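Local coordinates for ATP-dependent DNA helicase RecQ (Porphyromonas gingivalis, PDB 3IUO), which probably couples ATP hydrolysis to unwinding of duplex DNA in the 3'-5' direction, and is represented here by its all-helical C-terminal domain, at residues 63-69 with 111-115; 76-81 with 103-109; 80-84 with 96-100. One frame throughout, in Å; residues are numbered along the deposited sequence.

From the N terminus the chain first runs through the region of the RecQ-1-like helix-turn-helix family. Within it, residues 63-69 lead into helix 66-72 and meet residues 111-115 of helix 106-121: interaction 1, which closes the longest loop. Inside that loop, helix 75-87 makes both other contacts. Its residues 76-81 meet 103-109 at the start of helix 106-121 (interaction 2), and 80-84 meet 96-100 of helix 93-100 (interaction 3). Both loops start from this stretch of helix 75-87, sharing D80 and I81, and interaction 3 closes the shorter. Helix 106-121 therefore joins the helix-turn-helix side to the later helices, with V112 of interaction 1 packed on I81.

Interaction 1 (63-69 with 111-115)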
loop_
_atom_site.group_PDB
_atom_site.type_symbol
_atom_site.label_atom_id
_atom_site.label_comp_id
_atom_site.label_asym_id
_atom_site.label_seq_id
_atom_site.Cartn_x
_atom_site.Cartn_y
_atom_site.Cartn_z
ATOM N N ILE B 63 -13.873 6.340 -8.589
ATOM C CA ILE B 63 -14.079 7.780 -8.759
ATOM C C ILE B 63 -13.077 8.348 -9.746
ATOM O O ILE B 63 -11.923 7.845 -9.860
ATOM C CB ILE B 63 -13.955 8.525 -7.438
ATOM C CG1 ILE B 63 -12.585 8.261 -6.810
ATOM C CG2 ILE B 63 -15.080 8.106 -6.472
ATOM C CD1 ILE B 63 -12.266 9.250 -5.692
ATOM N N ASN B 64 -13.489 9.423 -10.410
ATOM C CA ASN B 64 -12.583 10.105 -11.276
ATOM C C ASN B 64 -12.382 11.542 -10.862
ATOM O O ASN B 64 -13.307 12.336 -10.908
ATOM C CB ASN B 64 -13.026 10.018 -12.735
ATOM C CG ASN B 64 -11.876 10.366 -13.657
ATOM O OD1 ASN B 64 -11.444 11.506 -13.704
ATOM N ND2 ASN B 64 -11.306 9.354 -14.313
ATOM N N ILE B 65 -11.152 11.867 -10.463
ATOM C CA ILE B 65 -10.824 13.246 -10.060
ATOM C C ILE B 65 -9.885 13.978 -11.039
ATOM O O ILE B 65 -9.213 14.939 -10.653
ATOM C CB ILE B 65 -10.258 13.297 -8.598
ATOM C CG1 ILE B 65 -8.996 12.450 -8.458
ATOM C CG2 ILE B 65 -11.325 12.795 -7.606
ATOM C CD1 ILE B 65 -8.127 12.832 -7.246
ATOM N N ASP B 66 -9.802 13.491 -12.276
ATOM C CA ASP B 66 -8.945 14.125 -13.299
ATOM C C ASP B 66 -9.289 15.586 -13.499
ATOM O O ASP B 66 -8.382 16.405 -13.667
ATOM C CB ASP B 66 -9.063 13.435 -14.662
ATOM C CG ASP B 66 -8.494 12.034 -14.674
ATOM O OD1 ASP B 66 -7.828 11.636 -13.692
ATOM O OD2 ASP B 66 -8.724 11.327 -15.685
ATOM N N TYR B 67 -10.583 15.921 -13.467
ATOM C CA TYR B 67 -11.030 17.297 -13.678
ATOM C C TYR B 67 -10.373 18.253 -12.678
ATOM O O TYR B 67 -10.034 19.377 -13.015
ATOM C CB TYR B 67 -12.549 17.373 -13.555
ATOM C CG TYR B 67 -13.088 17.143 -12.163
ATOM C CD1 TYR B 67 -13.343 18.208 -11.305
ATOM C CD2 TYR B 67 -13.352 15.848 -11.701
ATOM C CE1 TYR B 67 -13.839 17.999 -10.026
ATOM C CE2 TYR B 67 -13.846 15.622 -10.418
ATOM C CZ TYR B 67 -14.074 16.700 -9.586
ATOM O OH TYR B 67 -14.580 16.476 -8.329
ATOM N N PHE B 68 -10.191 17.789 -11.447
ATOM C CA PHE B 68 -9.595 18.609 -10.405
ATOM C C PHE B 68 -8.065 18.611 -10.486
ATOM O O PHE B 68 -7.438 19.671 -10.445
ATOM C CB PHE B 68 -10.108 18.173 -9.028
ATOM C CG PHE B 68 -9.467 18.903 -7.873
ATOM C CD1 PHE B 68 -9.887 20.176 -7.522
ATOM C CD2 PHE B 68 -8.454 18.297 -7.130
ATOM C CE1 PHE B 68 -9.304 20.851 -6.447
ATOM C CE2 PHE B 68 -7.872 18.948 -6.071
ATOM C CZ PHE B 68 -8.295 20.241 -5.721
ATOM N N ILE B 69 -7.470 17.432 -10.609
ATOM C CA ILE B 69 -6.010 17.313 -10.729
ATOM C C ILE B 69 -5.500 18.135 -11.912
ATOM O O ILE B 69 -4.542 18.906 -11.767
ATOM C CB ILE B 69 -5.565 15.853 -10.872
ATOM C CG1 ILE B 69 -5.817 15.118 -9.547
ATOM C CG2 ILE B 69 -4.097 15.766 -11.348
ATOM C CD1 ILE B 69 -5.437 13.689 -9.605
ATOM N N LEU B 111 -3.200 12.884 -3.949
ATOM C CA LEU B 111 -4.135 13.050 -5.059
ATOM C C LEU B 111 -3.853 12.075 -6.196
ATOM O O LEU B 111 -4.777 11.457 -6.741
ATOM C CB LEU B 111 -4.099 14.494 -5.583
ATOM C CG LEU B 111 -4.862 15.486 -4.691
ATOM C CD1 LEU B 111 -4.574 16.948 -5.124
ATOM C CD2 LEU B 111 -6.398 15.261 -4.714
ATOM N N VAL B 112 -2.593 11.968 -6.598
ATOM C CA VAL B 112 -2.283 11.128 -7.739
ATOM C C VAL B 112 -2.472 9.670 -7.344
ATOM O O VAL B 112 -2.886 8.881 -8.192
ATOM C CB VAL B 112 -0.874 11.383 -8.301
ATOM C CG1 VAL B 112 -0.574 10.480 -9.507
ATOM C CG2 VAL B 112 -0.784 12.830 -8.723
ATOM N N ARG B 113 -2.170 9.340 -6.087
ATOM C CA ARG B 113 -2.338 7.970 -5.589
ATOM C C ARG B 113 -3.836 7.581 -5.639
ATOM O O ARG B 113 -4.159 6.457 -6.011
ATOM C CB ARG B 113 -1.783 7.891 -4.170
ATOM C CG ARG B 113 -1.911 6.515 -3.509
ATOM C CD ARG B 113 -1.224 6.473 -2.170
ATOM N NE ARG B 113 -1.440 5.170 -1.512
ATOM C CZ ARG B 113 -2.457 4.919 -0.706
ATOM N NH1 ARG B 113 -3.366 5.863 -0.468
ATOM N NH2 ARG B 113 -2.583 3.714 -0.172
ATOM N N ILE B 114 -4.724 8.501 -5.279
ATOM C CA ILE B 114 -6.194 8.256 -5.430
ATOM C C ILE B 114 -6.538 7.924 -6.864
ATOM O O ILE B 114 -7.231 6.934 -7.142
ATOM C CB ILE B 114 -7.021 9.453 -4.905
ATOM C CG1 ILE B 114 -6.932 9.488 -3.366
ATOM C CG2 ILE B 114 -8.470 9.432 -5.409
ATOM C CD1 ILE B 114 -7.201 10.872 -2.796
ATOM N N LYS B 115 -6.051 8.750 -7.795
ATOM C CA LYS B 115 -6.301 8.546 -9.223
ATOM C C LYS B 115 -5.804 7.145 -9.649
ATOM O O LYS B 115 -6.518 6.369 -10.304
ATOM C CB LYS B 115 -5.564 9.634 -9.993
ATOM C CG LYS B 115 -5.556 9.404 -11.503
ATOM C CD LYS B 115 -4.817 10.533 -12.169
ATOM C CE LYS B 115 -4.404 10.180 -13.596
ATOM N NZ LYS B 115 -5.598 10.040 -14.502
#
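I65 and I69 meet L111 in this all-helical domain, where the loop before helix 66-72 and the first turn of that helix, part of the helix-turn-helix family region, pack on helix 106-121. I65 is the N-cap residue of helix 66-72, and just before it N64 makes an Asx turn: its OD1 accepts the backbone N-H of D66 at 2.9 Å, with the donor tilted 35° from the carbonyl plane. That bond satisfies an N-H in the helix's first turn.

The main polar link across the interface is the salt bridge of D66 with K115. K115 NZ comes to D66 OD1 at 2.9 Å from above the carboxylate plane, 36° out of it, and E119 also takes a salt bridge from this ammonium, so two acids share its charge. The lysine chain runs out nearly straight and bends only at its last torsion (chi4 68°), which turns NZ to the aspartate while CD passes beside I69 CD1.

Beneath this bridge the contact is hydrocarbon. With CG1 between its backbone N and carbonyl carbon (chi1 59°), I65 sends CD1 between L111 CD2 and I114 CG2, and I63 CD1 reaches the same I114 methyl at 3.8 Å. V53 of helix 46-58 touches both I63 and I114, while I63 O accepts a hydrogen bond from S118 OG. The CD1 methyls of I65 and I69 both lie 3.7 Å from L111 O, which the helical N-H of K115 already takes. At the far end L111 CD1 lies 4.0 Å from F68 CE2, at the edge of the ring and near its plane.

Interaction 2 (76-81 with 103-109); sequences DHLEDI and DYSEEEI
Y104 lies between H77 and I81, joining helix 75-87 to the turn that starts helix 106-121. The close-packed part is around its ring. The ring edge points at one face of the H77 imidazole in a T-shaped stack, planes 75° apart, and Y104 CE1 comes to 3.5 Å from H77 CG. One face of the tyrosine receives I81: CG1 sits 4.0 Å from the ring centroid, a CH-pi contact over the face, and CD1 touches CG. Over the rim of the opposite face lies CB of D103, its own neighbour in the chain. I81 lies with CG1 beside its backbone N (chi1 -61°), which lays the end of the side chain along the ring and carries CD1 on to E108 CB and I109 CG1. On the inner side, V112 backs I81, and I109 packs against helix 93-100 through L93, A96, M97 and L100.

Toward solvent the contact is looser. The Y104 hydroxyl gives the exposed D80 OD2 only a weak hydrogen bond of 3.1 Å.

H77 is held more firmly. Its ND1 donates to E108 OE2 at 2.7 Å, nearly straight at 165°; the oxygen is met on its syn side and lies almost in the imidazole plane. The other oxygen of E108, OE1, accepts S105 N through its anti lone pair, while S105 OG accepts E108 N at 3.1 Å. S105 and E108 thus form a capping box at the N terminus of helix 106-121. One carboxylate serves both the cap and the histidine, and its charge would probably favour a protonated imidazole, in which case the bond would gain ionic character.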
loop_
_atom_site.group_PDB
_atom_site.type_symbol
_atom_site.label_atom_id
_atom_site.label_comp_id
_atom_site.label_asym_id
_atom_site.label_seq_id
_atom_site.Cartn_x
_atom_site.Cartn_y
_atom_site.Cartn_z
ATOM N N ASP B 76 3.757 18.130 -15.313
ATOM C CA ASP B 76 4.945 17.266 -15.119
ATOM C C ASP B 76 4.971 16.572 -13.746
ATOM O O ASP B 76 5.483 15.456 -13.616
ATOM C CB ASP B 76 6.246 18.059 -15.326
ATOM C CG ASP B 76 6.407 18.583 -16.752
ATOM O OD1 ASP B 76 6.372 17.773 -17.710
ATOM O OD2 ASP B 76 6.598 19.813 -16.922
ATOM N N HIS B 77 4.452 17.259 -12.727
ATOM C CA HIS B 77 4.283 16.673 -11.397
ATOM C C HIS B 77 3.328 15.485 -11.473
ATOM O O HIS B 77 3.644 14.399 -10.988
ATOM C CB HIS B 77 3.784 17.729 -10.410
ATOM C CG HIS B 77 4.823 18.745 -10.027
ATOM N ND1 HIS B 77 4.817 19.386 -8.809
ATOM C CD2 HIS B 77 5.918 19.204 -10.684
ATOM C CE1 HIS B 77 5.846 20.214 -8.738
ATOM N NE2 HIS B 77 6.527 20.128 -9.868
ATOM N N LEU B 78 2.172 15.683 -12.103
ATOM C CA LEU B 78 1.204 14.579 -12.296
ATOM C C LEU B 78 1.839 13.368 -13.017
ATOM O O LEU B 78 1.715 12.243 -12.537
ATOM C CB LEU B 78 -0.056 15.060 -13.045
ATOM C CG LEU B 78 -1.062 14.065 -13.644
ATOM C CD1 LEU B 78 -1.662 13.205 -12.554
ATOM C CD2 LEU B 78 -2.167 14.803 -14.422
ATOM N N GLU B 79 2.514 13.610 -14.147
ATOM C CA GLU B 79 3.148 12.544 -14.920
ATOM C C GLU B 79 4.211 11.800 -14.114
ATOM O O GLU B 79 4.236 10.569 -14.102
ATOM C CB GLU B 79 3.716 13.085 -16.245
ATOM C CG GLU B 79 4.157 11.997 -17.232
ATOM C CD GLU B 79 4.667 12.559 -18.564
ATOM O OE1 GLU B 79 5.750 13.184 -18.603
ATOM O OE2 GLU B 79 3.987 12.368 -19.593
ATOM N N ASP B 80 5.084 12.532 -13.430
ATOM C CA ASP B 80 6.161 11.897 -12.675
ATOM C C ASP B 80 5.652 11.056 -11.497
ATOM O O ASP B 80 6.114 9.944 -11.290
ATOM C CB ASP B 80 7.186 12.935 -12.224
ATOM C CG ASP B 80 7.938 13.545 -13.400
ATOM O OD1 ASP B 80 8.051 12.882 -14.457
ATOM O OD2 ASP B 80 8.420 14.689 -13.284
ATOM N N ILE B 81 4.678 11.580 -10.758
ATOM C CA ILE B 81 4.113 10.828 -9.645
ATOM C C ILE B 81 3.330 9.616 -10.170
ATOM O O ILE B 81 3.418 8.533 -9.604
ATOM C CB ILE B 81 3.214 11.719 -8.742
ATOM C CG1 ILE B 81 4.030 12.868 -8.123
ATOM C CG2 ILE B 81 2.602 10.900 -7.612
ATOM C CD1 ILE B 81 3.140 14.010 -7.652
ATOM N N ASP B 103 10.583 16.335 -3.780
ATOM C CA ASP B 103 10.152 17.035 -5.000
ATOM C C ASP B 103 8.657 17.374 -4.994
ATOM O O ASP B 103 8.235 18.400 -5.554
ATOM C CB ASP B 103 10.482 16.192 -6.239
ATOM C CG ASP B 103 11.977 15.978 -6.421
ATOM O OD1 ASP B 103 12.719 16.967 -6.566
ATOM O OD2 ASP B 103 12.408 14.809 -6.417
ATOM N N TYR B 104 7.869 16.523 -4.336
ATOM C CA TYR B 104 6.410 16.648 -4.347
ATOM C C TYR B 104 5.834 16.647 -2.946
ATOM O O TYR B 104 6.346 15.978 -2.049
ATOM C CB TYR B 104 5.804 15.522 -5.180
ATOM C CG TYR B 104 6.463 15.423 -6.522
ATOM C CD1 TYR B 104 6.328 16.448 -7.462
ATOM C CD2 TYR B 104 7.271 14.345 -6.840
ATOM C CE1 TYR B 104 6.966 16.370 -8.709
ATOM C CE2 TYR B 104 7.908 14.260 -8.078
ATOM C CZ TYR B 104 7.753 15.272 -9.000
ATOM O OH TYR B 104 8.388 15.196 -10.221
ATOM N N SER B 105 4.780 17.426 -2.760
ATOM C CA SER B 105 4.121 17.508 -1.469
ATOM C C SER B 105 3.306 16.250 -1.178
ATOM O O SER B 105 2.927 15.495 -2.087
ATOM C CB SER B 105 3.216 18.739 -1.404
ATOM O OG SER B 105 2.058 18.585 -2.226
ATOM N N GLU B 106 3.015 16.055 0.098
ATOM C CA GLU B 106 2.140 14.961 0.515
ATOM C C GLU B 106 0.779 15.061 -0.183
ATOM O O GLU B 106 0.250 14.051 -0.653
ATOM C CB GLU B 106 1.950 14.984 2.022
ATOM C CG GLU B 106 1.212 13.749 2.557
ATOM C CD GLU B 106 1.175 13.697 4.080
ATOM O OE1 GLU B 106 0.195 13.159 4.640
ATOM O OE2 GLU B 106 2.126 14.191 4.719
ATOM N N GLU B 107 0.218 16.264 -0.266
ATOM C CA GLU B 107 -1.065 16.429 -0.958
ATOM C C GLU B 107 -1.029 16.074 -2.444
ATOM O O GLU B 107 -1.975 15.436 -2.959
ATOM C CB GLU B 107 -1.649 17.816 -0.731
ATOM C CG GLU B 107 -2.133 17.968 0.690
ATOM C CD GLU B 107 -2.671 19.336 0.995
ATOM O OE1 GLU B 107 -2.913 20.109 0.046
ATOM O OE2 GLU B 107 -2.874 19.623 2.198
ATOM N N GLU B 108 0.034 16.470 -3.136
ATOM C CA GLU B 108 0.145 16.105 -4.554
ATOM C C GLU B 108 0.190 14.594 -4.718
ATOM O O GLU B 108 -0.502 14.040 -5.575
ATOM C CB GLU B 108 1.398 16.697 -5.166
ATOM C CG GLU B 108 1.305 18.159 -5.478
ATOM C CD GLU B 108 2.638 18.693 -5.984
ATOM O OE1 GLU B 108 3.646 18.648 -5.224
ATOM O OE2 GLU B 108 2.682 19.151 -7.143
ATOM N N ILE B 109 0.987 13.948 -3.868
ATOM C CA ILE B 109 1.210 12.513 -3.932
ATOM C C ILE B 109 -0.075 11.779 -3.573
ATOM O O ILE B 109 -0.443 10.816 -4.270
ATOM C CB ILE B 109 2.377 12.068 -3.024
ATOM C CG1 ILE B 109 3.703 12.604 -3.575
ATOM C CG2 ILE B 109 2.413 10.540 -2.943
ATOM C CD1 ILE B 109 4.860 12.468 -2.596
#

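Interaction 3 (80-84 with 96-100); sequences DIFEY and AMQEL
Consecutive helices 75-87 and 93-100 of this all-helical domain pack at a steep angle, their segments 80-84 and 96-100 running at 128° to each other with axes 11.5 Å apart at closest approach. At that spacing the gap is bridged by a large side chain, and Y84 supplies it. Its CG stands anti to the backbone N (chi1 166°), which sends the ring straight across to the other helix.

Residues of successive turns of helix 93-100 receive it. L100 covers one face: CD1 is 4.0 Å from the ring centroid, 29° off the normal, a CH-pi contact displaced toward the CG-CD2 bond, where it lies 3.6 Å from Y84 CG. The second methyl, CD2, rests against Y84 CB, so the leucine fork grips the root of the tyrosine. Farther out, E99 CB and A96 CB approach the ring obliquely, from the side of its plane where L100 lies: E99 CB is 3.6 Å from Y84 CE1, and A96 CB is equally close to CE2. The carboxylate of E99 turns away, bent at chi2, and OE2 accepts a hydrogen bond from Q98 NE2 on its anti side, within its own helix.

The interface itself contains no hydrogen bond; it is held by apolar contact and by the fit of the ring. Toward the chain interior, I81, which also packs on V112 of helix 106-121, touches L100 CD1 through CG2. On another side of helix 75-87, F82 packs on K115, F116 and E119. At its far end Y84 reaches the A96 backbone, with OH 3.3 Å from A96 CA.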
loop_
_atom_site.group_PDB
_atom_site.type_symbol
_atom_site.label_atom_id
_atom_site.label_comp_id
_atom_site.label_asym_id
_atom_site.label_seq_id
_atom_site.Cartn_x
_atom_site.Cartn_y
_atom_site.Cartn_z
ATOM N N ASP B 80 5.084 12.532 -13.430
ATOM C CA ASP B 80 6.161 11.897 -12.675
ATOM C C ASP B 80 5.652 11.056 -11.497
ATOM O O ASP B 80 6.114 9.944 -11.290
ATOM C CB ASP B 80 7.186 12.935 -12.224
ATOM C CG ASP B 80 7.938 13.545 -13.400
ATOM O OD1 ASP B 80 8.051 12.882 -14.457
ATOM O OD2 ASP B 80 8.420 14.689 -13.284
ATOM N N ILE B 81 4.678 11.580 -10.758
ATOM C CA ILE B 81 4.113 10.828 -9.645
ATOM C C ILE B 81 3.330 9.616 -10.170
ATOM O O ILE B 81 3.418 8.533 -9.604
ATOM C CB ILE B 81 3.214 11.719 -8.742
ATOM C CG1 ILE B 81 4.030 12.868 -8.123
ATOM C CG2 ILE B 81 2.602 10.900 -7.612
ATOM C CD1 ILE B 81 3.140 14.010 -7.652
ATOM N N PHE B 82 2.590 9.796 -11.269
ATOM C CA PHE B 82 1.772 8.703 -11.834
ATOM C C PHE B 82 2.728 7.593 -12.266
ATOM O O PHE B 82 2.479 6.396 -12.023
ATOM C CB PHE B 82 0.908 9.259 -12.984
ATOM C CG PHE B 82 -0.350 8.458 -13.329
ATOM C CD1 PHE B 82 -1.062 7.740 -12.404
ATOM C CD2 PHE B 82 -0.878 8.551 -14.620
ATOM C CE1 PHE B 82 -2.247 7.015 -12.780
ATOM C CE2 PHE B 82 -2.051 7.870 -14.988
ATOM C CZ PHE B 82 -2.727 7.090 -14.051
ATOM N N GLU B 83 3.822 7.986 -12.926
ATOM C CA GLU B 83 4.830 7.015 -13.343
ATOM C C GLU B 83 5.445 6.280 -12.169
ATOM O O GLU B 83 5.648 5.047 -12.231
ATOM C CB GLU B 83 5.933 7.664 -14.167
ATOM C CG GLU B 83 6.617 6.650 -15.036
ATOM C CD GLU B 83 5.757 6.194 -16.252
ATOM O OE1 GLU B 83 4.648 6.742 -16.510
ATOM O OE2 GLU B 83 6.214 5.280 -16.975
ATOM N N TYR B 84 5.711 7.014 -11.086
ATOM C CA TYR B 84 6.160 6.371 -9.858
ATOM C C TYR B 84 5.193 5.251 -9.433
ATOM O O TYR B 84 5.619 4.114 -9.170
ATOM C CB TYR B 84 6.349 7.390 -8.713
ATOM C CG TYR B 84 6.470 6.681 -7.402
ATOM C CD1 TYR B 84 7.699 6.168 -6.984
ATOM C CD2 TYR B 84 5.329 6.423 -6.628
ATOM C CE1 TYR B 84 7.802 5.418 -5.796
ATOM C CE2 TYR B 84 5.406 5.686 -5.455
ATOM C CZ TYR B 84 6.638 5.200 -5.031
ATOM O OH TYR B 84 6.723 4.484 -3.872
ATOM N N ALA B 96 6.033 6.077 -0.983
ATOM C CA ALA B 96 5.986 7.144 -1.993
ATOM C C ALA B 96 6.711 8.403 -1.499
ATOM O O ALA B 96 7.490 8.999 -2.236
ATOM C CB ALA B 96 4.533 7.471 -2.395
HETATM N N MSE B 97 6.450 8.779 -0.252
HETATM C CA MSE B 97 7.102 9.945 0.394
HETATM C C MSE B 97 8.629 9.795 0.484
HETATM O O MSE B 97 9.363 10.779 0.328
HETATM C CB MSE B 97 6.519 10.184 1.797
HETATM C CG MSE B 97 5.116 10.750 1.862
HETATM SE SE MSE B 97 5.074 12.562 1.214
HETATM C CE MSE B 97 6.121 13.481 2.604
ATOM N N GLN B 98 9.094 8.575 0.769
ATOM C CA GLN B 98 10.527 8.282 0.853
ATOM C C GLN B 98 11.147 8.486 -0.518
ATOM O O GLN B 98 12.241 9.048 -0.650
ATOM C CB GLN B 98 10.712 6.839 1.317
ATOM C CG GLN B 98 12.129 6.401 1.616
ATOM C CD GLN B 98 12.168 4.937 1.973
ATOM O OE1 GLN B 98 12.183 4.578 3.152
ATOM N NE2 GLN B 98 12.154 4.074 0.956
ATOM N N GLU B 99 10.423 8.051 -1.545
ATOM C CA GLU B 99 10.943 8.112 -2.905
ATOM C C GLU B 99 10.733 9.478 -3.574
ATOM O O GLU B 99 11.585 9.913 -4.366
ATOM C CB GLU B 99 10.370 6.974 -3.762
ATOM C CG GLU B 99 10.641 5.526 -3.239
ATOM C CD GLU B 99 12.126 5.215 -2.995
ATOM O OE1 GLU B 99 12.971 5.670 -3.785
ATOM O OE2 GLU B 99 12.445 4.492 -2.020
ATOM N N LEU B 100 9.645 10.170 -3.217
ATOM C CA LEU B 100 9.214 11.405 -3.911
ATOM C C LEU B 100 9.147 12.700 -3.070
ATOM O O LEU B 100 8.915 13.769 -3.628
ATOM C CB LEU B 100 7.841 11.214 -4.549
ATOM C CG LEU B 100 7.594 10.065 -5.526
ATOM C CD1 LEU B 100 6.092 9.854 -5.696
ATOM C CD2 LEU B 100 8.251 10.314 -6.874
#